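Local coordinates for protein ribonuclease (Nicotiana glutinosa, PDB 1IYB) that probably cleaves single-stranded RNA as a ribonuclease of the T2 family and holds the base of guanosine-5'-monophosphate in a guanine-binding pocket, at residues Tyr21-Lys32 and Pro81-Thr89; Phe11-Gly19 and Ala118-Leu128. All coordinates share one frame; numbering follows the deposited sequence.

In the fold
Both interactions feed the pocket that holds guanosine-5'-monophosphate, although their centres lie about 18 Å apart. Interaction 1 is a surface contact between two loops, 21-32 and 81-89; it contributes the Tyr21 ring and the Thr82-Leu83 edge of the guanine site. Interaction 2 lies in the core, about 5 Å from the centre of the chain, where strand 10-16 packs on helix 111-124 and the start of helix 127-133. The end of that strand joins the two: Gln16 brings its amide to the base, and its OE1 lies 3.8 Å from CD1 of Tyr21. Leu83 CD1 also packs against Pro18 CB at 3.7 Å.

Interaction 1 of 2, residues Tyr21-Lys32 and Pro81-Thr89; sequences YCDTKQSCCYPK and PTLACPSGT. With 5GP (guanosine-5'-monophosphate), chain C.
Tyr21 and Leu83 pass alongside one another, running opposite ways, with CD2 of the tyrosine 3.5 Å from CB of the leucine, at the guanine-binding site of this T2-family ribonuclease. The tyrosine ring turns one face to the base around C6, a placing set by a chi1 of -175° that carries CG away from the backbone N, while the carbonyl oxygen of Leu83 sits at the ring edge, near its plane. The 81-89 loop reads the base from its rim: Thr82 OG1 donates to N7 of the nucleotide and the backbone N of Leu83 to its O6, both at 2.8 Å. Gln16, from strand 10-16, completes the recognition of the base, and Lys100, His96 and His101 also hydrogen-bond to the nucleotide.

Behind this pocket wall the loops are locked together by the Cys29-Cys85 disulfide, whose chi3 of 94° sets the two CB-SG bonds nearly perpendicular when seen along the S-S bond. The backbone N of Cys29 donates to Leu83 O over 2.9 Å. A second disulfide, Cys22-Cys28, closes the 21-32 loop on itself, and its Cys22 SG packs against CD1 of Leu83. The other leucine methyl, CD2, meets the edge of the Tyr30 ring.

Farther along, Pro31 CG rests against Pro81 CB, and Lys32 N donates a hydrogen bond to Gly88 O. A water links Cys29 O, Ala84 O and Gly88 N. Ser87 OG, anti to its own carbonyl carbon (chi1 -63°), donates to Tyr30 O over 2.7 Å, almost in line with the C=O bond.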
loop_
_atom_site.group_PDB
_atom_site.type_symbol
_atom_site.label_atom_id
_atom_site.label_comp_id
_atom_site.label_asym_id
_atom_site.label_seq_id
_atom_site.Cartn_x
_atom_site.Cartn_y
_atom_site.Cartn_z
ATOM N N TYR A 21 17.322 -9.691 9.709
ATOM C CA TYR A 21 17.064 -9.209 8.361
ATOM C C TYR A 21 18.077 -9.856 7.422
ATOM O O TYR A 21 17.805 -10.063 6.240
ATOM C CB TYR A 21 17.229 -7.688 8.287
ATOM C CG TYR A 21 16.846 -7.098 6.943
ATOM C CD1 TYR A 21 15.537 -6.706 6.682
ATOM C CD2 TYR A 21 17.793 -6.948 5.929
ATOM C CE1 TYR A 21 15.175 -6.176 5.445
ATOM C CE2 TYR A 21 17.441 -6.418 4.685
ATOM C CZ TYR A 21 16.132 -6.034 4.455
ATOM O OH TYR A 21 15.777 -5.486 3.245
ATOM N N CYS A 22 19.238 -10.196 7.971
ATOM C CA CYS A 22 20.333 -10.760 7.189
ATOM C C CYS A 22 20.568 -12.267 7.170
ATOM O O CYS A 22 21.515 -12.724 6.530
ATOM C CB CYS A 22 21.634 -10.086 7.611
ATOM S SG CYS A 22 21.843 -8.383 7.006
ATOM N N ASP A 23 19.732 -13.046 7.850
ATOM C CA ASP A 23 19.943 -14.490 7.866
ATOM C C ASP A 23 18.822 -15.293 7.212
ATOM O O ASP A 23 18.609 -16.459 7.550
ATOM C CB ASP A 23 20.153 -14.966 9.306
ATOM C CG ASP A 23 18.907 -14.823 10.151
ATOM O OD1 ASP A 23 17.963 -14.147 9.696
ATOM O OD2 ASP A 23 18.874 -15.380 11.268
ATOM N N THR A 24 18.112 -14.676 6.274
ATOM C CA THR A 24 17.028 -15.361 5.582
ATOM C C THR A 24 17.542 -15.881 4.243
ATOM O O THR A 24 18.736 -15.788 3.950
ATOM C CB THR A 24 15.837 -14.422 5.312
ATOM O OG1 THR A 24 16.188 -13.484 4.287
ATOM C CG2 THR A 24 15.457 -13.667 6.579
ATOM N N LYS A 25 16.641 -16.428 3.433
ATOM C CA LYS A 25 17.019 -16.950 2.126
ATOM C C LYS A 25 17.327 -15.815 1.153
ATOM O O LYS A 25 17.992 -16.023 0.138
ATOM C CB LYS A 25 15.901 -17.829 1.560
ATOM C CG LYS A 25 15.631 -19.084 2.375
ATOM C CD LYS A 25 14.582 -19.964 1.710
ATOM C CE LYS A 25 14.334 -21.231 2.514
ATOM N NZ LYS A 25 15.580 -22.032 2.686
ATOM N N GLN A 26 16.839 -14.619 1.466
ATOM C CA GLN A 26 17.071 -13.452 0.623
ATOM C C GLN A 26 18.390 -12.793 1.015
ATOM O O GLN A 26 18.879 -12.978 2.130
ATOM C CB GLN A 26 15.935 -12.440 0.780
ATOM C CG GLN A 26 14.551 -13.009 0.543
ATOM C CD GLN A 26 13.476 -11.941 0.586
ATOM O OE1 GLN A 26 13.393 -11.091 -0.302
ATOM N NE2 GLN A 26 12.650 -11.973 1.626
ATOM N N SER A 27 18.960 -12.020 0.100
ATOM C CA SER A 27 20.225 -11.351 0.368
ATOM C C SER A 27 20.041 -10.027 1.091
ATOM O O SER A 27 19.005 -9.373 0.971
ATOM C CB SER A 27 20.978 -11.095 -0.939
ATOM O OG SER A 27 20.286 -10.157 -1.747
ATOM N N CYS A 28 21.060 -9.653 1.853
ATOM C CA CYS A 28 21.087 -8.387 2.573
ATOM C C CYS A 28 22.493 -7.866 2.273
ATOM O O CYS A 28 23.399 -8.654 2.002
ATOM C CB CYS A 28 20.891 -8.598 4.085
ATOM S SG CYS A 28 22.421 -8.682 5.078
ATOM N N CYS A 29 22.663 -6.549 2.294
ATOM C CA CYS A 29 23.956 -5.929 2.022
ATOM C C CYS A 29 24.248 -4.851 3.055
ATOM O O CYS A 29 23.370 -4.055 3.387
ATOM C CB CYS A 29 23.956 -5.287 0.630
ATOM S SG CYS A 29 24.072 -6.470 -0.749
ATOM N N TYR A 30 25.473 -4.826 3.569
ATOM C CA TYR A 30 25.835 -3.805 4.543
ATOM C C TYR A 30 25.988 -2.473 3.818
ATOM O O TYR A 30 26.257 -2.441 2.614
ATOM C CB TYR A 30 27.171 -4.129 5.223
ATOM C CG TYR A 30 27.222 -5.432 5.991
ATOM C CD1 TYR A 30 26.075 -5.987 6.557
ATOM C CD2 TYR A 30 28.436 -6.084 6.192
ATOM C CE1 TYR A 30 26.141 -7.166 7.308
ATOM C CE2 TYR A 30 28.514 -7.255 6.937
ATOM C CZ TYR A 30 27.367 -7.790 7.490
ATOM O OH TYR A 30 27.456 -8.947 8.229
ATOM N N PRO A 31 25.800 -1.355 4.533
ATOM C CA PRO A 31 25.943 -0.034 3.910
ATOM C C PRO A 31 27.369 0.072 3.368
ATOM O O PRO A 31 28.239 -0.710 3.753
ATOM C CB PRO A 31 25.696 0.927 5.072
ATOM C CG PRO A 31 24.762 0.156 5.951
ATOM C CD PRO A 31 25.347 -1.232 5.928
ATOM N N LYS A 32 27.612 1.033 2.482
ATOM C CA LYS A 32 28.942 1.192 1.903
ATOM C C LYS A 32 30.038 1.352 2.949
ATOM O O LYS A 32 31.176 0.931 2.733
ATOM C CB LYS A 32 28.974 2.398 0.965
ATOM C CG LYS A 32 28.063 2.272 -0.239
ATOM C CD LYS A 32 28.329 3.394 -1.224
ATOM C CE LYS A 32 27.428 3.293 -2.437
ATOM N NZ LYS A 32 27.760 4.353 -3.429
ATOM N N PRO A 81 20.523 2.503 9.588
ATOM C CA PRO A 81 21.188 1.919 8.420
ATOM C C PRO A 81 20.276 1.142 7.484
ATOM O O PRO A 81 19.236 0.621 7.896
ATOM C CB PRO A 81 22.248 1.017 9.045
ATOM C CG PRO A 81 21.564 0.536 10.293
ATOM C CD PRO A 81 20.923 1.808 10.826
ATOM N N THR A 82 20.677 1.076 6.219
ATOM C CA THR A 82 19.940 0.313 5.225
ATOM C C THR A 82 20.692 -1.003 5.043
ATOM O O THR A 82 21.928 -1.027 5.034
ATOM C CB THR A 82 19.855 1.039 3.863
ATOM O OG1 THR A 82 19.177 0.193 2.926
ATOM C CG2 THR A 82 21.246 1.362 3.324
ATOM N N LEU A 83 19.946 -2.096 4.926
ATOM C CA LEU A 83 20.546 -3.412 4.752
ATOM C C LEU A 83 20.125 -4.041 3.426
ATOM O O LEU A 83 20.296 -5.238 3.216
ATOM C CB LEU A 83 20.156 -4.323 5.919
ATOM C CG LEU A 83 20.726 -3.912 7.278
ATOM C CD1 LEU A 83 20.112 -4.765 8.379
ATOM C CD2 LEU A 83 22.242 -4.067 7.263
ATOM N N ALA A 84 19.580 -3.224 2.531
ATOM C CA ALA A 84 19.145 -3.707 1.224
ATOM C C ALA A 84 20.320 -3.767 0.243
ATOM O O ALA A 84 21.339 -3.104 0.434
ATOM C CB ALA A 84 18.048 -2.800 0.673
ATOM N N CYS A 85 20.175 -4.567 -0.810
ATOM C CA CYS A 85 21.227 -4.698 -1.815
ATOM C C CYS A 85 20.900 -3.906 -3.077
ATOM O O CYS A 85 19.740 -3.807 -3.469
ATOM C CB CYS A 85 21.423 -6.164 -2.200
ATOM S SG CYS A 85 22.190 -7.217 -0.929
ATOM N N PRO A 86 21.926 -3.336 -3.733
ATOM C CA PRO A 86 23.340 -3.399 -3.350
ATOM C C PRO A 86 23.646 -2.416 -2.222
ATOM O O PRO A 86 22.811 -1.576 -1.892
ATOM C CB PRO A 86 24.054 -3.038 -4.647
ATOM C CG PRO A 86 23.138 -2.024 -5.235
ATOM C CD PRO A 86 21.767 -2.638 -5.022
ATOM N N SER A 87 24.837 -2.524 -1.636
ATOM C CA SER A 87 25.241 -1.644 -0.541
ATOM C C SER A 87 24.874 -0.195 -0.831
ATOM O O SER A 87 25.248 0.351 -1.870
ATOM C CB SER A 87 26.749 -1.747 -0.303
ATOM O OG SER A 87 27.110 -3.059 0.089
ATOM N N GLY A 88 24.148 0.430 0.093
ATOM C CA GLY A 88 23.735 1.809 -0.114
ATOM C C GLY A 88 24.234 2.805 0.915
ATOM O O GLY A 88 24.948 2.446 1.852
ATOM N N THR A 89 23.858 4.067 0.729
ATOM C CA THR A 89 24.249 5.135 1.644
ATOM C C THR A 89 23.216 5.247 2.761
ATOM O O THR A 89 23.536 5.650 3.886
ATOM C CB THR A 89 24.301 6.502 0.931
ATOM O OG1 THR A 89 22.988 6.846 0.465
ATOM C CG2 THR A 89 25.257 6.460 -0.254
HETATM P P 5GP C . 7.688 -0.027 5.055
HETATM O O1P 5GP C . 6.278 0.140 4.693
HETATM O O2P 5GP C . 8.240 1.181 5.787
HETATM O O3P 5GP C . 7.887 -1.334 5.898
HETATM O "O5'" 5GP C . 8.658 -0.257 3.755
HETATM C "C5'" 5GP C . 10.081 -0.619 3.907
HETATM C "C4'" 5GP C . 10.844 -0.793 2.572
HETATM O "O4'" 5GP C . 12.155 -0.090 2.743
HETATM C "C3'" 5GP C . 11.264 -2.188 2.117
HETATM O "O3'" 5GP C . 10.261 -2.883 1.392
HETATM C "C2'" 5GP C . 12.507 -1.955 1.250
HETATM O "O2'" 5GP C . 12.169 -1.687 -0.128
HETATM C "C1'" 5GP C . 13.171 -0.770 1.932
HETATM N N9 5GP C . 14.435 -0.979 2.706
HETATM C C8 5GP C . 15.701 -0.491 2.470
HETATM N N7 5GP C . 16.596 -0.765 3.396
HETATM C C5 5GP C . 15.839 -1.505 4.326
HETATM C C6 5GP C . 16.265 -2.087 5.566
HETATM O O6 5GP C . 17.380 -2.062 6.072
HETATM N N1 5GP C . 15.189 -2.763 6.223
HETATM C C2 5GP C . 13.893 -2.840 5.718
HETATM N N2 5GP C . 13.037 -3.527 6.503
HETATM N N3 5GP C . 13.490 -2.293 4.556
HETATM C C4 5GP C . 14.518 -1.641 3.912
HETATM O O HOH W 1 22.901 -1.442 1.955
#

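Interaction 2 of 2, residues Phe11-Gly19 and Ala118-Leu128; sequences FYFVQQWPG and ALDLKNQINLL. With 5GP (guanosine-5'-monophosphate), chain C.
Gln15 OE1 accepts a 2.6 Å hydrogen bond from a water that in turn accepts from the backbone N of Leu127, so the strand side chain is tied to the first turn of helix 127-133. The other end of the same amide makes a direct bond: Gln15 NE2 donates to Ile125 O over 3.2 Å, nearly straight at 172° and in the plane of both the carbonyl and the Gln15 amide. Gripped at OE1 and NE2 together, the amide is held against rotation about its last torsion. Leu127 packs its CD1 methyl against the amide, 3.4 Å from NE2. Separately, the Lys122 methylene CD comes close to OE1, at 3.1 Å. The lysine chain, bent at chi2 and chi4, crosses the glutamine at an angle and carries its NZ on to a weak hydrogen bond with Phe40 O.

Here the central antiparallel sheet of the T2 ribonuclease fold meets its helical layer, strand 11-16 running at 63° to helix 118-124 with axes 9.8 Å apart. Hydrogen-bonded on either side to strands 41-48 and 172-182, the strand turns Phe13 and Gln15 toward the helices, whereas the CB atoms of Val14 and Gln16 point away. On that other side the Gln16 amide binds the guanine base: OE1 accepts from N1 and N2, and NE2 donates to O6.

Phe13, its CG anti to the backbone N (chi1 173°), sets its ring against the helix. Leu121 CB stands over the middle of one ring face in a CH-pi contact, 3.7 Å from the centroid, while Ile125 CD1 approaches obliquely. Beyond the strand, Trp17 CH2 meets Leu128 CD1 at 4.3 Å, and the indole NE1 is hydrogen-bonded to Pro206 O.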
loop_
_atom_site.group_PDB
_atom_site.type_symbol
_atom_site.label_atom_id
_atom_site.label_comp_id
_atom_site.label_asym_id
_atom_site.label_seq_id
_atom_site.Cartn_x
_atom_site.Cartn_y
_atom_site.Cartn_z
ATOM N N PHE A 11 1.172 6.552 16.208
ATOM C CA PHE A 11 2.337 6.094 15.448
ATOM C C PHE A 11 2.883 4.786 15.993
ATOM O O PHE A 11 2.806 4.516 17.189
ATOM C CB PHE A 11 3.546 7.039 15.546
ATOM C CG PHE A 11 3.321 8.439 15.062
ATOM C CD1 PHE A 11 2.844 9.420 15.926
ATOM C CD2 PHE A 11 3.710 8.808 13.776
ATOM C CE1 PHE A 11 2.767 10.752 15.522
ATOM C CE2 PHE A 11 3.635 10.136 13.359
ATOM C CZ PHE A 11 3.165 11.111 14.235
ATOM N N TYR A 12 3.454 3.990 15.100
ATOM C CA TYR A 12 4.163 2.777 15.490
ATOM C C TYR A 12 5.617 3.193 15.285
ATOM O O TYR A 12 5.976 3.639 14.190
ATOM C CB TYR A 12 3.898 1.604 14.540
ATOM C CG TYR A 12 2.673 0.761 14.823
ATOM C CD1 TYR A 12 1.825 0.389 13.785
ATOM C CD2 TYR A 12 2.378 0.308 16.109
ATOM C CE1 TYR A 12 0.710 -0.407 14.009
ATOM C CE2 TYR A 12 1.255 -0.497 16.348
ATOM C CZ TYR A 12 0.428 -0.846 15.288
ATOM O OH TYR A 12 -0.692 -1.622 15.487
ATOM N N PHE A 13 6.445 3.105 16.322
ATOM C CA PHE A 13 7.866 3.401 16.150
ATOM C C PHE A 13 8.450 2.002 16.004
ATOM O O PHE A 13 8.445 1.214 16.954
ATOM C CB PHE A 13 8.457 4.115 17.370
ATOM C CG PHE A 13 9.949 4.292 17.295
ATOM C CD1 PHE A 13 10.538 4.931 16.205
ATOM C CD2 PHE A 13 10.769 3.797 18.302
ATOM C CE1 PHE A 13 11.928 5.071 16.119
ATOM C CE2 PHE A 13 12.158 3.933 18.222
ATOM C CZ PHE A 13 12.736 4.569 17.133
ATOM N N VAL A 14 8.940 1.696 14.805
ATOM C CA VAL A 14 9.444 0.363 14.489
ATOM C C VAL A 14 10.954 0.240 14.349
ATOM O O VAL A 14 11.582 1.008 13.624
ATOM C CB VAL A 14 8.791 -0.124 13.172
ATOM C CG1 VAL A 14 9.143 -1.582 12.910
ATOM C CG2 VAL A 14 7.281 0.069 13.246
ATOM N N GLN A 15 11.521 -0.742 15.046
ATOM C CA GLN A 15 12.955 -1.014 14.992
ATOM C C GLN A 15 13.178 -2.447 14.514
ATOM O O GLN A 15 12.407 -3.350 14.851
ATOM C CB GLN A 15 13.594 -0.828 16.368
ATOM C CG GLN A 15 13.572 0.603 16.863
ATOM C CD GLN A 15 14.393 0.779 18.125
ATOM O OE1 GLN A 15 15.616 0.615 18.106
ATOM N NE2 GLN A 15 13.729 1.101 19.230
ATOM N N GLN A 16 14.233 -2.648 13.726
ATOM C CA GLN A 16 14.550 -3.963 13.180
ATOM C C GLN A 16 15.864 -4.505 13.726
ATOM O O GLN A 16 16.788 -3.743 14.022
ATOM C CB GLN A 16 14.646 -3.889 11.646
ATOM C CG GLN A 16 15.724 -2.922 11.136
ATOM C CD GLN A 16 15.936 -2.992 9.625
ATOM O OE1 GLN A 16 15.203 -3.677 8.910
ATOM N NE2 GLN A 16 16.946 -2.277 9.135
ATOM N N TRP A 17 15.936 -5.827 13.863
ATOM C CA TRP A 17 17.152 -6.474 14.329
ATOM C C TRP A 17 17.929 -6.911 13.088
ATOM O O TRP A 17 17.469 -7.760 12.330
ATOM C CB TRP A 17 16.831 -7.698 15.193
ATOM C CG TRP A 17 18.074 -8.406 15.618
ATOM C CD1 TRP A 17 18.439 -9.689 15.307
ATOM C CD2 TRP A 17 19.159 -7.849 16.366
ATOM N NE1 TRP A 17 19.689 -9.958 15.812
ATOM C CE2 TRP A 17 20.154 -8.847 16.466
ATOM C CE3 TRP A 17 19.390 -6.599 16.960
ATOM C CZ2 TRP A 17 21.365 -8.633 17.136
ATOM C CZ3 TRP A 17 20.595 -6.385 17.627
ATOM C CH2 TRP A 17 21.568 -7.402 17.708
ATOM N N PRO A 18 19.114 -6.328 12.861
ATOM C CA PRO A 18 19.899 -6.700 11.680
ATOM C C PRO A 18 20.202 -8.192 11.539
ATOM O O PRO A 18 20.247 -8.718 10.424
ATOM C CB PRO A 18 21.161 -5.838 11.811
ATOM C CG PRO A 18 21.251 -5.552 13.280
ATOM C CD PRO A 18 19.815 -5.308 13.660
ATOM N N GLY A 19 20.396 -8.874 12.661
ATOM C CA GLY A 19 20.681 -10.298 12.598
ATOM C C GLY A 19 19.556 -11.115 11.982
ATOM O O GLY A 19 19.793 -12.195 11.437
ATOM N N ALA A 118 12.244 10.427 15.355
ATOM C CA ALA A 118 12.627 9.024 15.242
ATOM C C ALA A 118 13.963 8.784 15.946
ATOM O O ALA A 118 14.139 7.782 16.639
ATOM C CB ALA A 118 12.727 8.625 13.774
ATOM N N LEU A 119 14.903 9.704 15.754
ATOM C CA LEU A 119 16.217 9.587 16.377
ATOM C C LEU A 119 16.126 9.701 17.892
ATOM O O LEU A 119 16.815 8.979 18.617
ATOM C CB LEU A 119 17.158 10.663 15.832
ATOM C CG LEU A 119 17.637 10.454 14.397
ATOM C CD1 LEU A 119 18.406 11.680 13.930
ATOM C CD2 LEU A 119 18.520 9.215 14.325
ATOM N N ASP A 120 15.279 10.607 18.372
ATOM C CA ASP A 120 15.118 10.792 19.810
ATOM C C ASP A 120 14.464 9.565 20.442
ATOM O O ASP A 120 14.851 9.143 21.535
ATOM C CB ASP A 120 14.312 12.066 20.094
ATOM C CG ASP A 120 15.123 13.340 19.846
ATOM O OD1 ASP A 120 14.544 14.447 19.911
ATOM O OD2 ASP A 120 16.344 13.241 19.593
ATOM N N LEU A 121 13.480 8.986 19.755
ATOM C CA LEU A 121 12.810 7.787 20.252
ATOM C C LEU A 121 13.809 6.625 20.303
ATOM O O LEU A 121 13.784 5.808 21.223
ATOM C CB LEU A 121 11.631 7.421 19.341
ATOM C CG LEU A 121 10.371 8.274 19.513
ATOM C CD1 LEU A 121 9.448 8.082 18.318
ATOM C CD2 LEU A 121 9.674 7.889 20.817
ATOM N N LYS A 122 14.695 6.573 19.313
ATOM C CA LYS A 122 15.704 5.522 19.231
ATOM C C LYS A 122 16.627 5.572 20.448
ATOM O O LYS A 122 16.935 4.543 21.051
ATOM C CB LYS A 122 16.508 5.693 17.934
ATOM C CG LYS A 122 17.641 4.696 17.706
ATOM C CD LYS A 122 17.133 3.274 17.594
ATOM C CE LYS A 122 18.172 2.367 16.937
ATOM N NZ LYS A 122 19.481 2.368 17.648
ATOM N N ASN A 123 17.065 6.772 20.806
ATOM C CA ASN A 123 17.945 6.946 21.956
ATOM C C ASN A 123 17.191 6.671 23.254
ATOM O O ASN A 123 17.769 6.186 24.224
ATOM C CB ASN A 123 18.511 8.365 21.965
ATOM C CG ASN A 123 19.424 8.626 23.149
ATOM O OD1 ASN A 123 20.486 8.015 23.279
ATOM N ND2 ASN A 123 19.013 9.540 24.020
ATOM N N GLN A 124 15.899 6.982 23.258
ATOM C CA GLN A 124 15.030 6.784 24.417
ATOM C C GLN A 124 14.734 5.306 24.665
ATOM O O GLN A 124 14.594 4.870 25.809
ATOM C CB GLN A 124 13.708 7.523 24.186
ATOM C CG GLN A 124 12.688 7.422 25.319
ATOM C CD GLN A 124 11.283 7.820 24.879
ATOM O OE1 GLN A 124 11.105 8.710 24.045
ATOM N NE2 GLN A 124 10.279 7.166 25.453
ATOM N N ILE A 125 14.651 4.541 23.583
ATOM C CA ILE A 125 14.327 3.123 23.663
ATOM C C ILE A 125 15.435 2.239 23.094
ATOM O O ILE A 125 15.365 1.804 21.942
ATOM C CB ILE A 125 13.015 2.851 22.902
ATOM C CG1 ILE A 125 11.938 3.823 23.392
ATOM C CG2 ILE A 125 12.573 1.410 23.104
ATOM C CD1 ILE A 125 10.677 3.810 22.573
ATOM N N ASN A 126 16.457 1.982 23.906
ATOM C CA ASN A 126 17.578 1.140 23.488
ATOM C C ASN A 126 17.181 -0.302 23.772
ATOM O O ASN A 126 17.359 -0.804 24.884
ATOM C CB ASN A 126 18.835 1.494 24.280
ATOM C CG ASN A 126 20.084 0.844 23.712
ATOM O OD1 ASN A 126 20.060 -0.312 23.298
ATOM N ND2 ASN A 126 21.187 1.587 23.702
ATOM N N LEU A 127 16.643 -0.965 22.757
ATOM C CA LEU A 127 16.174 -2.335 22.893
ATOM C C LEU A 127 17.248 -3.358 23.226
ATOM O O LEU A 127 17.015 -4.259 24.028
ATOM C CB LEU A 127 15.437 -2.748 21.624
ATOM C CG LEU A 127 14.175 -1.928 21.359
ATOM C CD1 LEU A 127 13.661 -2.221 19.958
ATOM C CD2 LEU A 127 13.121 -2.254 22.409
ATOM N N LEU A 128 18.421 -3.234 22.616
ATOM C CA LEU A 128 19.486 -4.186 22.898
ATOM C C LEU A 128 19.855 -4.131 24.375
ATOM O O LEU A 128 19.972 -5.165 25.030
ATOM C CB LEU A 128 20.725 -3.891 22.051
ATOM C CG LEU A 128 21.902 -4.847 22.285
ATOM C CD1 LEU A 128 21.531 -6.241 21.810
ATOM C CD2 LEU A 128 23.133 -4.343 21.548
HETATM P P 5GP C . 7.688 -0.027 5.055
HETATM O O1P 5GP C . 6.278 0.140 4.693
HETATM O O2P 5GP C . 8.240 1.181 5.787
HETATM O O3P 5GP C . 7.887 -1.334 5.898
HETATM O "O5'" 5GP C . 8.658 -0.257 3.755
HETATM C "C5'" 5GP C . 10.081 -0.619 3.907
HETATM C "C4'" 5GP C . 10.844 -0.793 2.572
HETATM O "O4'" 5GP C . 12.155 -0.090 2.743
HETATM C "C3'" 5GP C . 11.264 -2.188 2.117
HETATM O "O3'" 5GP C . 10.261 -2.883 1.392
HETATM C "C2'" 5GP C . 12.507 -1.955 1.250
HETATM O "O2'" 5GP C . 12.169 -1.687 -0.128
HETATM C "C1'" 5GP C . 13.171 -0.770 1.932
HETATM N N9 5GP C . 14.435 -0.979 2.706
HETATM C C8 5GP C . 15.701 -0.491 2.470
HETATM N N7 5GP C . 16.596 -0.765 3.396
HETATM C C5 5GP C . 15.839 -1.505 4.326
HETATM C C6 5GP C . 16.265 -2.087 5.566
HETATM O O6 5GP C . 17.380 -2.062 6.072
HETATM N N1 5GP C . 15.189 -2.763 6.223
HETATM C C2 5GP C . 13.893 -2.840 5.718
HETATM N N2 5GP C . 13.037 -3.527 6.503
HETATM N N3 5GP C . 13.490 -2.293 4.556
HETATM C C4 5GP C . 14.518 -1.641 3.912
HETATM O O HOH W 2 17.307 0.218 20.062
#